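Local coordinates for protein arginase, mitochondrial (Medicago truncatula, PDB 6VSS) that hydrolyses L-arginine to urea and L-ornithine with two manganese ions per subunit, and also converts agmatine to putrescine and urea, at residues Gly58-Thr63 / Glu148-Pro153. Sequence-based numbering, arbitrary orientation.
Sequences GGVAAT and EDPLRP
Arg152 passes the methyl of Ala62 with the end of its aliphatic stem and the start of its guanidinium, CD, NE and CZ, and NE comes nearest to Ala62 CB at 3.4 Å. The chain is extended from CG to NE, and the small methyl of Ala62 lets it lie close alongside. Next to this pair a single parallel bridge, Thr63 with Leu151, opens the pairing of strands 63-69 and 151-157, neighbours in the parallel sheet of the arginase fold. Thr63 N donates to Pro150 O (2.9 Å, 156° at the hydrogen), and Thr63 O receives Arg152 N at 2.7 Å; both donors sit above the plane of the carbonyl they use. Pro150 O also takes a CA-H...O contact from Ala62 CA, 3.2 Å away. Just before strand 63-69, Ala61 and Ala62 both face Lys341 in a classic beta bulge.

Pro150 follows a cis peptide bond, a geometry proline tolerates better than other residues, and its ring faces the incoming loop: the side chains of Val60 and Pro150 cross at about a right angle, Pro150 CG 4.0 Å from Val60 CG2, while Pro150 CB rests 3.4 Å from Ala61 O. Val60, beta-branched, offers both methyls to that one ring carbon, CG. Thr63 and Leu151 lie on the same face of the sheet, Thr63 OG1 bonded to Arg111 O.

One water beside the pairing donates to Ala61 O and Pro150 O and accepts from Arg152 NE in the guanidinium plane, whereas NH1 reaches Asp304, in a salt bridge, and Ile305 O. An alanine in place of Arg152 would probably loosen the cover over Ala62 and the hold on this water. The two backbone bonds hold the start of the pairing whatever the side chain; the arginine adds a water link to the loop and a charged one to Asp304.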
loop_
_atom_site.group_PDB
_atom_site.type_symbol
_atom_site.label_atom_id
_atom_site.label_comp_id
_atom_site.label_asym_id
_atom_site.label_seq_id
_atom_site.Cartn_x
_atom_site.Cartn_y
_atom_site.Cartn_z
ATOM N N GLY B 58 -0.542 17.013 -43.631
ATOM C CA GLY B 58 -1.621 16.501 -44.495
ATOM C C GLY B 58 -2.034 15.069 -44.193
ATOM O O GLY B 58 -1.474 14.454 -43.240
ATOM N N GLY B 59 -2.965 14.548 -45.012
ATOM C CA GLY B 59 -3.518 13.178 -44.964
ATOM C C GLY B 59 -4.315 12.932 -43.686
ATOM O O GLY B 59 -4.135 11.890 -43.060
ATOM N N VAL B 60 -5.154 13.883 -43.293
ATOM C CA VAL B 60 -5.792 13.915 -41.951
ATOM C C VAL B 60 -7.099 14.688 -42.058
ATOM O O VAL B 60 -7.100 15.823 -42.556
ATOM C CB VAL B 60 -4.871 14.567 -40.912
ATOM C CG1 VAL B 60 -4.444 15.967 -41.333
ATOM C CG2 VAL B 60 -5.525 14.583 -39.533
ATOM N N ALA B 61 -8.162 14.044 -41.617
ATOM C CA ALA B 61 -9.525 14.581 -41.561
ATOM C C ALA B 61 -9.810 15.008 -40.131
ATOM O O ALA B 61 -10.549 15.968 -39.969
ATOM C CB ALA B 61 -10.507 13.534 -42.009
ATOM N N ALA B 62 -9.274 14.308 -39.128
ATOM C CA ALA B 62 -9.518 14.694 -37.719
ATOM C C ALA B 62 -8.373 14.218 -36.830
ATOM O O ALA B 62 -7.799 13.108 -37.097
ATOM C CB ALA B 62 -10.855 14.174 -37.223
ATOM N N THR B 63 -8.059 15.041 -35.824
ATOM C CA THR B 63 -7.035 14.747 -34.802
ATOM C C THR B 63 -7.593 14.968 -33.392
ATOM O O THR B 63 -7.979 16.109 -33.015
ATOM C CB THR B 63 -5.741 15.494 -35.139
ATOM O OG1 THR B 63 -5.218 14.927 -36.347
ATOM C CG2 THR B 63 -4.726 15.411 -34.014
ATOM N N GLU B 148 -9.646 25.123 -34.714
ATOM C CA GLU B 148 -8.403 24.703 -35.392
ATOM C C GLU B 148 -8.569 23.338 -36.059
ATOM O O GLU B 148 -7.849 22.443 -35.686
ATOM C CB GLU B 148 -7.266 24.658 -34.365
ATOM C CG GLU B 148 -6.734 26.033 -34.037
ATOM C CD GLU B 148 -6.003 26.693 -35.193
ATOM O OE1 GLU B 148 -5.548 25.979 -36.114
ATOM O OE2 GLU B 148 -5.924 27.921 -35.171
ATOM N N ASP B 149 -9.396 23.260 -37.105
ATOM C CA ASP B 149 -9.590 21.977 -37.826
ATOM C C ASP B 149 -8.217 21.555 -38.356
ATOM O O ASP B 149 -7.490 22.427 -38.848
ATOM C CB ASP B 149 -10.562 22.148 -38.996
ATOM C CG ASP B 149 -9.864 22.316 -40.337
ATOM O OD1 ASP B 149 -9.389 21.299 -40.880
ATOM O OD2 ASP B 149 -9.789 23.460 -40.821
ATOM N N PRO B 150 -7.819 20.270 -38.265
ATOM C CA PRO B 150 -8.743 19.154 -38.089
ATOM C C PRO B 150 -8.834 18.695 -36.626
ATOM O O PRO B 150 -9.238 17.576 -36.405
ATOM C CB PRO B 150 -8.046 18.072 -38.920
ATOM C CG PRO B 150 -6.573 18.318 -38.682
ATOM C CD PRO B 150 -6.442 19.803 -38.411
ATOM N N LEU B 151 -8.415 19.544 -35.682
ATOM C CA LEU B 151 -8.404 19.167 -34.245
ATOM C C LEU B 151 -9.833 18.907 -33.791
ATOM O O LEU B 151 -10.748 19.703 -34.149
ATOM C CB LEU B 151 -7.820 20.280 -33.386
ATOM C CG LEU B 151 -6.416 20.760 -33.746
ATOM C CD1 LEU B 151 -5.894 21.644 -32.627
ATOM C CD2 LEU B 151 -5.484 19.590 -34.014
ATOM N N ARG B 152 -9.998 17.885 -32.959
ATOM C CA ARG B 152 -11.269 17.526 -32.292
ATOM C C ARG B 152 -10.970 17.331 -30.793
ATOM O O ARG B 152 -10.022 16.631 -30.459
ATOM C CB ARG B 152 -11.958 16.342 -32.962
ATOM C CG ARG B 152 -12.507 16.641 -34.345
ATOM C CD ARG B 152 -13.435 15.552 -34.833
ATOM N NE ARG B 152 -13.715 15.749 -36.237
ATOM C CZ ARG B 152 -14.710 15.229 -36.925
ATOM N NH1 ARG B 152 -15.587 14.428 -36.361
ATOM N NH2 ARG B 152 -14.824 15.512 -38.205
ATOM N N PRO B 153 -11.766 17.950 -29.912
ATOM C CA PRO B 153 -11.505 17.983 -28.473
ATOM C C PRO B 153 -11.761 16.646 -27.770
ATOM O O PRO B 153 -12.896 16.147 -27.795
ATOM C CB PRO B 153 -12.492 19.034 -27.969
ATOM C CG PRO B 153 -13.624 18.883 -28.915
ATOM C CD PRO B 153 -12.917 18.785 -30.254
HETATM O O HOH W 1 -11.992 17.556 -38.169
#